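Local coordinates for tail spike protein (Acinetobacter phage vB_AbaP_AS12, PDB 6EU4) that probably recognises, and may degrade, surface polysaccharide of the host Acinetobacter baumannii as the trimeric tailspike of the phage, at residues K382-F388 and E416-T422; F388-S394 and F423-E428. All coordinates share one frame; numbering follows the deposited sequence. Where two conformers were deposited one is given.

Interaction 1 of 2, residues K382-F388 and E416-T422; sequences KLTGGSF and EVSPETT
Phe388 turns the edge of its ring to 416-422: Thr421 CG2 lies near the ring plane, 3.8 Å from Phe388 CD1, and Thr422 O borders the same ring near its plane. The ring also meets Phe350 of the preceding coil of the parallel beta-helix, the fold usual for tailspikes, with the two planes nearly parallel. The backbones pair as parallel strands of successive coils, in two short ladders. In the first, Leu383 N gives its hydrogen to Glu416 O and Leu383 O receives Ser418 N; in the second, Gly386 O accepts from Thr422 N and Phe388 N gives to Thr422 O. Between them the register slips by one residue, and the extra residue lies on the 416-422 side, where a type I turn runs from Ser418 to Thr421. Hydroxyls bridge this break. Ser418 OG, held between its own backbone N and carbonyl carbon (chi1 75°), takes the N-H of Gly385 at 2.8 Å. It donates in turn to Thr421 OG1 at 2.7 Å, and Thr421 OG1 gives to Gly385 O at 2.8 Å, coming from above the carbonyl plane at a C=O...donor angle of 110°. Leu383 CD1 packs alongside Val417 CG2 (4.1 Å) as both side chains point the same way. On the other face, the extended Lys382 runs its CD past Glu416 OE1 at 3.5 Å, while Lys382 NZ stays 5.0 Å from that oxygen, a proximity of opposite charges without a salt bridge. The turn also faces a neighbouring subunit, whose Lys380 bonds to Glu420 O and Thr422 OG1. The two hydroxyls thus supply partners for both the N-H and the carbonyl of Gly385, just where the strand ladder is interrupted.

Interaction 2 of 2, residues F388-S394 and F423-E428; sequences FGFAYNS and FAVPLE
Both oxygens of the Glu428 carboxylate grip Ser394, one by its backbone and one by its side chain. Ser394 N reaches Glu428 OE2 at 2.9 Å from above the carboxylate plane, while Ser394 OG donates to Glu428 OE1 at 2.6 Å on the syn side, close to that plane. Glu428 OE2 has a second donor, the backbone N of Leu441, so two N-H groups share this oxygen. One residue back, the Asn393 side chain leaves the backbone toward 423-428, and with CG between the backbone N and the carbonyl carbon (chi1 69°) its ND2 meets Pro426 O at 3.0 Å. That bond is almost straight, 173° at the hydrogen, and lies in the amide plane on a carbonyl lone pair. These bonds tie together two corner loops on successive coils of a parallel beta-helix, the fold usual for phage tailspikes, where 388-390 and 422-423 end their parallel pairing. Ala424 N still bonds to Phe388 O, but from above the carbonyl plane; Gly389 then centres an inverse gamma turn. Beyond it a water takes over, donating to Phe390 O and accepting from Val425 N at 2.9 Å. Val425 CG2 fills in beside Phe390 O and the backbone of Asn393. Toward the coil interior, Phe390 CD2 comes to the edge of the Phe423 ring, 3.9 Å from Phe423 CD1, and Phe388 CB lies over one face of the Phe390 ring, offset toward its rim. Leu427 CD2 sits over the centre of one face of Phe423, 3.8 Å above the plane, and Leu406 of the same chain touches Phe390, Phe423 and Leu427.

In the fold
Interactions 1 and 2 are consecutive parts of one coil-on-coil pairing, their centres 13 Å apart. Phe388 belongs to both: its N-H closes the second ladder of interaction 1 and its carbonyl O begins interaction 2. Val417 CG1 meets Phe423 CZ at 4.2 Å, so the hydrophobic packing runs on from one contact into the other inside the coils. Their surroundings differ. Interaction 1 is buried and lies against neighbouring subunits of the trimer, whereas no other protein chain of the assembly touches the segments of interaction 2, which is partly buried at a corner. Neither contact can be tied to a known catalytic or ligand-binding site.

Interaction 1 of 2, residues K382-F388 and E416-T422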
ATOM      1  N   LYS A 382     -10.716   7.018   3.799  1.00 10.32           N
ATOM      2  CA  LYS A 382     -10.687   5.812   4.620  1.00 10.78           C
ATOM      3  C   LYS A 382      -9.452   5.810   5.500  1.00 13.30           C
ATOM      4  O   LYS A 382      -8.339   6.040   5.013  1.00 13.39           O
ATOM      5  CB  LYS A 382     -10.683   4.545   3.766  1.00 13.34           C
ATOM      6  CG  LYS A 382     -10.606   3.289   4.609  1.00 17.39           C
ATOM      7  CD  LYS A 382     -10.771   2.075   3.730  1.00 23.02           C
ATOM      8  CE  LYS A 382     -10.834   0.777   4.544  1.00 27.96           C
ATOM      9  NZ  LYS A 382     -10.735  -0.435   3.660  1.00 31.92           N
ATOM     10  N   LEU A 383      -9.653   5.513   6.785  1.00 12.02           N
ATOM     11  CA  LEU A 383      -8.559   5.297   7.725  1.00 10.59           C
ATOM     12  C   LEU A 383      -8.413   3.794   7.901  1.00 11.33           C
ATOM     13  O   LEU A 383      -9.254   3.150   8.537  1.00 11.81           O
ATOM     14  CB  LEU A 383      -8.822   5.990   9.057  1.00  9.94           C
ATOM     15  CG  LEU A 383      -9.271   7.461   8.963  1.00 11.72           C
ATOM     16  CD1 LEU A 383      -9.382   8.067  10.331  1.00 12.19           C
ATOM     17  CD2 LEU A 383      -8.336   8.280   8.109  1.00 13.43           C
ATOM     18  N   THR A 384      -7.375   3.241   7.287  1.00 10.82           N
ATOM     19  CA  THR A 384      -7.046   1.820   7.377  1.00 12.29           C
ATOM     20  C   THR A 384      -6.009   1.684   8.481  1.00 12.36           C
ATOM     21  O   THR A 384      -4.826   1.931   8.262  1.00 11.32           O
ATOM     22  CB  THR A 384      -6.513   1.306   6.044  1.00 19.12           C
ATOM     23  OG1 THR A 384      -7.505   1.529   5.026  1.00 19.35           O
ATOM     24  CG2 THR A 384      -6.199  -0.177   6.118  1.00 20.20           C
ATOM     25  N   GLY A 385      -6.458   1.284   9.660  1.00 11.58           N
ATOM     26  CA  GLY A 385      -5.608   1.316  10.831  1.00 12.64           C
ATOM     27  C   GLY A 385      -5.095   2.715  11.106  1.00 11.72           C
ATOM     28  O   GLY A 385      -5.789   3.717  10.901  1.00 11.30           O
ATOM     29  N   GLY A 386      -3.863   2.781  11.585  1.00 10.47           N
ATOM     30  CA  GLY A 386      -3.258   4.036  11.960  1.00  9.84           C
ATOM     31  C   GLY A 386      -3.518   4.413  13.408  1.00  9.67           C
ATOM     32  O   GLY A 386      -4.375   3.855  14.106  1.00 11.68           O
ATOM     33  N   SER A 387      -2.726   5.384  13.837  1.00 10.52           N
ATOM     34  CA  SER A 387      -2.820   5.966  15.167  0.50 11.91           C
ATOM     35  C   SER A 387      -2.760   7.476  15.006  1.00 12.64           C
ATOM     36  O   SER A 387      -1.845   8.006  14.364  1.00 12.98           O
ATOM     37  CB  SER A 387      -1.700   5.470  16.090  0.50 13.34           C
ATOM     38  OG  SER A 387      -0.442   5.900  15.634  0.50 17.26           O
ATOM     39  N   PHE A 388      -3.751   8.162  15.560  1.00  9.50           N
ATOM     40  CA  PHE A 388      -3.908   9.610  15.360  1.00 10.03           C
ATOM     41  C   PHE A 388      -3.919  10.328  16.698  1.00 12.21           C
ATOM     42  O   PHE A 388      -4.891  10.228  17.463  1.00 12.91           O
ATOM     43  CB  PHE A 388      -5.174   9.900  14.575  1.00 12.99           C
ATOM     44  CG  PHE A 388      -5.128   9.371  13.172  1.00 12.28           C
ATOM     45  CD1 PHE A 388      -5.552   8.079  12.893  1.00 10.81           C
ATOM     46  CD2 PHE A 388      -4.618  10.150  12.141  1.00 11.42           C
ATOM     47  CE1 PHE A 388      -5.508   7.591  11.600  1.00 11.08           C
ATOM     48  CE2 PHE A 388      -4.548   9.666  10.862  1.00 10.62           C
ATOM     49  CZ  PHE A 388      -4.982   8.380  10.582  1.00 12.05           C
ATOM     50  N   GLU A 416     -14.701   6.373   6.212  1.00 11.26           N
ATOM     51  CA  GLU A 416     -14.580   5.019   6.742  1.00 10.18           C
ATOM     52  C   GLU A 416     -13.463   4.995   7.778  1.00 12.62           C
ATOM     53  O   GLU A 416     -12.374   5.511   7.527  1.00 12.39           O
ATOM     54  CB  GLU A 416     -14.302   4.007   5.613  1.00 13.73           C
ATOM     55  CG  GLU A 416     -15.427   3.946   4.565  1.00 18.29           C
ATOM     56  CD  GLU A 416     -15.028   3.284   3.227  1.00 22.88           C
ATOM     57  OE1 GLU A 416     -13.858   3.359   2.808  1.00 25.70           O
ATOM     58  OE2 GLU A 416     -15.907   2.701   2.576  1.00 25.08           O
ATOM     59  N   VAL A 417     -13.743   4.416   8.948  1.00 12.95           N
ATOM     60  CA  VAL A 417     -12.763   4.264  10.026  1.00 11.89           C
ATOM     61  C   VAL A 417     -12.717   2.803  10.430  1.00 13.52           C
ATOM     62  O   VAL A 417     -13.713   2.264  10.925  1.00 12.49           O
ATOM     63  CB  VAL A 417     -13.087   5.136  11.254  1.00 12.17           C
ATOM     64  CG1 VAL A 417     -12.004   4.964  12.345  1.00 12.59           C
ATOM     65  CG2 VAL A 417     -13.220   6.603  10.886  1.00 14.15           C
ATOM     66  N   SER A 418     -11.561   2.173  10.246  1.00 10.25           N
ATOM     67  CA  SER A 418     -11.394   0.764  10.576  1.00 11.90           C
ATOM     68  C   SER A 418     -11.460   0.535  12.087  1.00  9.69           C
ATOM     69  O   SER A 418     -11.216   1.450  12.874  1.00 11.15           O
ATOM     70  CB  SER A 418     -10.052   0.258  10.039  1.00 12.81           C
ATOM     71  OG  SER A 418      -8.982   0.741  10.845  1.00 12.97           O
ATOM     72  N   PRO A 419     -11.750  -0.707  12.519  1.00 12.12           N
ATOM     73  CA  PRO A 419     -11.786  -0.994  13.964  1.00 13.52           C
ATOM     74  C   PRO A 419     -10.430  -0.928  14.642  1.00 14.63           C
ATOM     75  O   PRO A 419     -10.388  -0.781  15.870  1.00 16.83           O
ATOM     76  CB  PRO A 419     -12.363  -2.424  14.038  1.00 14.20           C
ATOM     77  CG  PRO A 419     -12.078  -3.020  12.732  1.00 14.73           C
ATOM     78  CD  PRO A 419     -12.158  -1.871  11.725  1.00 14.21           C
ATOM     79  N   GLU A 420      -9.335  -1.014  13.897  1.00 13.50           N
ATOM     80  CA  GLU A 420      -8.010  -0.992  14.497  1.00 13.95           C
ATOM     81  C   GLU A 420      -7.363   0.392  14.449  1.00 12.77           C
ATOM     82  O   GLU A 420      -6.251   0.558  14.967  1.00 14.18           O
ATOM     83  CB  GLU A 420      -7.109  -2.041  13.840  1.00 16.76           C
ATOM     84  CG  GLU A 420      -6.654  -1.804  12.430  1.00 20.15           C
ATOM     85  CD  GLU A 420      -7.702  -2.126  11.326  1.00 21.59           C
ATOM     86  OE1 GLU A 420      -8.844  -2.587  11.610  1.00 21.32           O
ATOM     87  OE2 GLU A 420      -7.352  -1.939  10.136  1.00 24.34           O
ATOM     88  N   THR A 421      -8.051   1.396  13.896  1.00 10.50           N
ATOM     89  CA  THR A 421      -7.572   2.768  13.992  1.00  9.67           C
ATOM     90  C   THR A 421      -7.645   3.191  15.450  1.00 10.11           C
ATOM     91  O   THR A 421      -8.635   2.924  16.136  1.00 13.00           O
ATOM     92  CB  THR A 421      -8.427   3.707  13.128  1.00 10.14           C
ATOM     93  OG1 THR A 421      -8.415   3.264  11.757  1.00 11.52           O
ATOM     94  CG2 THR A 421      -7.902   5.148  13.215  1.00 11.59           C
ATOM     95  N   THR A 422      -6.593   3.831  15.947  1.00  9.39           N
ATOM     96  CA  THR A 422      -6.593   4.312  17.318  1.00 11.12           C
ATOM     97  C   THR A 422      -6.358   5.812  17.371  1.00 12.20           C
ATOM     98  O   THR A 422      -5.824   6.427  16.436  1.00 12.23           O
ATOM     99  CB  THR A 422      -5.529   3.603  18.161  1.00 12.62           C
ATOM    100  OG1 THR A 422      -4.249   3.698  17.501  1.00 12.91           O
ATOM    101  CG2 THR A 422      -5.930   2.131  18.368  1.00 15.61           C
TER

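Interaction 2 of 2, residues F388-S394 and F423-E428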
ATOM      1  N   PHE A 388      -3.751   8.162  15.560  1.00  9.50           N
ATOM      2  CA  PHE A 388      -3.908   9.610  15.360  1.00 10.03           C
ATOM      3  C   PHE A 388      -3.919  10.328  16.698  1.00 12.21           C
ATOM      4  O   PHE A 388      -4.891  10.228  17.463  1.00 12.91           O
ATOM      5  CB  PHE A 388      -5.174   9.900  14.575  1.00 12.99           C
ATOM      6  CG  PHE A 388      -5.128   9.371  13.172  1.00 12.28           C
ATOM      7  CD1 PHE A 388      -5.552   8.079  12.893  1.00 10.81           C
ATOM      8  CD2 PHE A 388      -4.618  10.150  12.141  1.00 11.42           C
ATOM      9  CE1 PHE A 388      -5.508   7.591  11.600  1.00 11.08           C
ATOM     10  CE2 PHE A 388      -4.548   9.666  10.862  1.00 10.62           C
ATOM     11  CZ  PHE A 388      -4.982   8.380  10.582  1.00 12.05           C
ATOM     12  N   GLY A 389      -2.851  11.083  16.943  1.00 11.04           N
ATOM     13  CA  GLY A 389      -2.612  11.735  18.212  1.00 12.90           C
ATOM     14  C   GLY A 389      -3.351  13.052  18.355  1.00 12.32           C
ATOM     15  O   GLY A 389      -2.743  14.063  18.722  1.00 12.61           O
ATOM     16  N   PHE A 390      -4.666  13.054  18.093  1.00 11.03           N
ATOM     17  CA  PHE A 390      -5.482  14.237  18.329  1.00 10.75           C
ATOM     18  C   PHE A 390      -5.572  14.444  19.840  1.00 13.10           C
ATOM     19  O   PHE A 390      -6.052  13.562  20.560  1.00 13.80           O
ATOM     20  CB  PHE A 390      -6.873  14.048  17.727  1.00 10.83           C
ATOM     21  CG  PHE A 390      -6.865  13.740  16.241  1.00 10.66           C
ATOM     22  CD1 PHE A 390      -6.066  14.461  15.365  1.00 13.43           C
ATOM     23  CD2 PHE A 390      -7.664  12.739  15.737  1.00 12.82           C
ATOM     24  CE1 PHE A 390      -6.056  14.167  14.008  1.00 11.64           C
ATOM     25  CE2 PHE A 390      -7.673  12.435  14.402  1.00 11.95           C
ATOM     26  CZ  PHE A 390      -6.865  13.129  13.525  1.00 11.75           C
ATOM     27  N   ALA A 391      -5.090  15.589  20.330  1.00 10.28           N
ATOM     28  CA  ALA A 391      -4.847  15.728  21.764  1.00 11.53           C
ATOM     29  C   ALA A 391      -6.130  15.825  22.571  1.00 11.50           C
ATOM     30  O   ALA A 391      -6.133  15.441  23.751  1.00 12.17           O
ATOM     31  CB  ALA A 391      -3.974  16.957  22.041  1.00 12.80           C
ATOM     32  N   TYR A 392      -7.204  16.373  21.992  1.00 11.07           N
ATOM     33  CA  TYR A 392      -8.321  16.871  22.789  1.00 10.33           C
ATOM     34  C   TYR A 392      -9.677  16.281  22.410  1.00 12.62           C
ATOM     35  O   TYR A 392     -10.060  16.232  21.235  1.00 12.12           O
ATOM     36  CB  TYR A 392      -8.433  18.396  22.683  1.00 10.68           C
ATOM     37  CG  TYR A 392      -7.141  19.120  22.996  1.00 10.96           C
ATOM     38  CD1 TYR A 392      -6.420  18.850  24.154  1.00 11.99           C
ATOM     39  CD2 TYR A 392      -6.616  20.027  22.101  1.00 11.96           C
ATOM     40  CE1 TYR A 392      -5.243  19.494  24.414  1.00 13.52           C
ATOM     41  CE2 TYR A 392      -5.440  20.663  22.347  1.00 13.18           C
ATOM     42  CZ  TYR A 392      -4.750  20.395  23.493  1.00 13.35           C
ATOM     43  OH  TYR A 392      -3.577  21.062  23.725  1.00 14.72           O
ATOM     44  N   ASN A 393     -10.438  15.931  23.440  1.00 12.01           N
ATOM     45  CA  ASN A 393     -11.883  15.791  23.340  1.00 11.32           C
ATOM     46  C   ASN A 393     -12.499  16.706  24.392  1.00 11.41           C
ATOM     47  O   ASN A 393     -11.794  17.498  25.037  1.00 11.33           O
ATOM     48  CB  ASN A 393     -12.322  14.319  23.444  1.00 12.62           C
ATOM     49  CG  ASN A 393     -12.114  13.722  24.818  1.00 14.12           C
ATOM     50  OD1 ASN A 393     -11.970  14.437  25.821  1.00 14.83           O
ATOM     51  ND2 ASN A 393     -12.139  12.385  24.880  1.00 14.80           N
ATOM     52  N   SER A 394     -13.832  16.667  24.527  1.00 12.77           N
ATOM     53  CA  SER A 394     -14.490  17.750  25.253  1.00 10.93           C
ATOM     54  C   SER A 394     -14.209  17.716  26.751  1.00 12.82           C
ATOM     55  O   SER A 394     -14.417  18.739  27.423  1.00 13.85           O
ATOM     56  CB  SER A 394     -16.011  17.747  25.029  1.00 13.56           C
ATOM     57  OG  SER A 394     -16.609  16.592  25.597  1.00 13.97           O
ATOM     58  N   PHE A 423      -6.798   6.378  18.500  1.00 13.04           N
ATOM     59  CA  PHE A 423      -6.754   7.806  18.769  1.00 13.61           C
ATOM     60  C   PHE A 423      -6.194   8.034  20.161  1.00 13.39           C
ATOM     61  O   PHE A 423      -6.395   7.221  21.068  1.00 14.06           O
ATOM     62  CB  PHE A 423      -8.149   8.420  18.667  1.00 13.24           C
ATOM     63  CG  PHE A 423      -8.807   8.162  17.352  1.00 11.47           C
ATOM     64  CD1 PHE A 423      -8.537   8.971  16.268  1.00 11.20           C
ATOM     65  CD2 PHE A 423      -9.651   7.078  17.184  1.00 14.48           C
ATOM     66  CE1 PHE A 423      -9.077   8.708  15.033  1.00 13.44           C
ATOM     67  CE2 PHE A 423     -10.229   6.824  15.947  1.00 13.80           C
ATOM     68  CZ  PHE A 423      -9.940   7.648  14.875  1.00 14.10           C
ATOM     69  N   ALA A 424      -5.521   9.176  20.337  1.00 13.57           N
ATOM     70  CA  ALA A 424      -4.869   9.461  21.610  1.00 14.53           C
ATOM     71  C   ALA A 424      -5.876   9.553  22.748  1.00 13.73           C
ATOM     72  O   ALA A 424      -5.579   9.133  23.874  1.00 13.16           O
ATOM     73  CB  ALA A 424      -4.053  10.757  21.523  1.00 15.84           C
ATOM     74  N   VAL A 425      -7.055  10.112  22.480  1.00 11.70           N
ATOM     75  CA  VAL A 425      -8.131  10.185  23.465  1.00 11.47           C
ATOM     76  C   VAL A 425      -9.417   9.709  22.806  1.00 13.96           C
ATOM     77  O   VAL A 425      -9.553   9.736  21.575  1.00 15.44           O
ATOM     78  CB  VAL A 425      -8.291  11.611  24.039  1.00 15.89           C
ATOM     79  CG1 VAL A 425      -6.998  12.051  24.683  1.00 17.05           C
ATOM     80  CG2 VAL A 425      -8.685  12.632  22.981  1.00 15.39           C
ATOM     81  N   PRO A 426     -10.388   9.289  23.606  1.00 14.09           N
ATOM     82  CA  PRO A 426     -11.577   8.626  23.058  1.00 18.49           C
ATOM     83  C   PRO A 426     -12.440   9.523  22.185  1.00 16.59           C
ATOM     84  O   PRO A 426     -12.672  10.698  22.489  1.00 15.28           O
ATOM     85  CB  PRO A 426     -12.348   8.210  24.316  1.00 22.88           C
ATOM     86  CG  PRO A 426     -11.362   8.181  25.414  1.00 22.41           C
ATOM     87  CD  PRO A 426     -10.314   9.178  25.084  1.00 19.55           C
ATOM     88  N   LEU A 427     -12.978   8.917  21.128  1.00 14.81           N
ATOM     89  CA  LEU A 427     -14.059   9.525  20.371  1.00 12.48           C
ATOM     90  C   LEU A 427     -15.318   9.604  21.220  1.00 15.61           C
ATOM     91  O   LEU A 427     -15.488   8.849  22.178  1.00 17.51           O
ATOM     92  CB  LEU A 427     -14.331   8.723  19.107  1.00 12.71           C
ATOM     93  CG  LEU A 427     -13.160   8.467  18.165  1.00 13.84           C
ATOM     94  CD1 LEU A 427     -13.677   7.852  16.886  1.00 14.43           C
ATOM     95  CD2 LEU A 427     -12.394   9.755  17.824  1.00 14.35           C
ATOM     96  N   GLU A 428     -16.186  10.563  20.900  1.00 12.63           N
ATOM     97  CA  GLU A 428     -17.314  10.857  21.769  1.00 13.14           C
ATOM     98  C   GLU A 428     -18.671  10.442  21.227  1.00 16.03           C
ATOM     99  O   GLU A 428     -19.522  10.007  22.013  1.00 17.68           O
ATOM    100  CB  GLU A 428     -17.331  12.346  22.093  1.00 15.28           C
ATOM    101  CG  GLU A 428     -16.086  12.770  22.831  1.00 14.99           C
ATOM    102  CD  GLU A 428     -16.184  14.173  23.367  1.00 17.36           C
ATOM    103  OE1 GLU A 428     -16.992  14.414  24.296  1.00 19.22           O
ATOM    104  OE2 GLU A 428     -15.467  15.035  22.835  1.00 13.40           O
TER
HETATM  105  O   HOH W   1      -7.647  11.469  19.934  1.00 18.57           O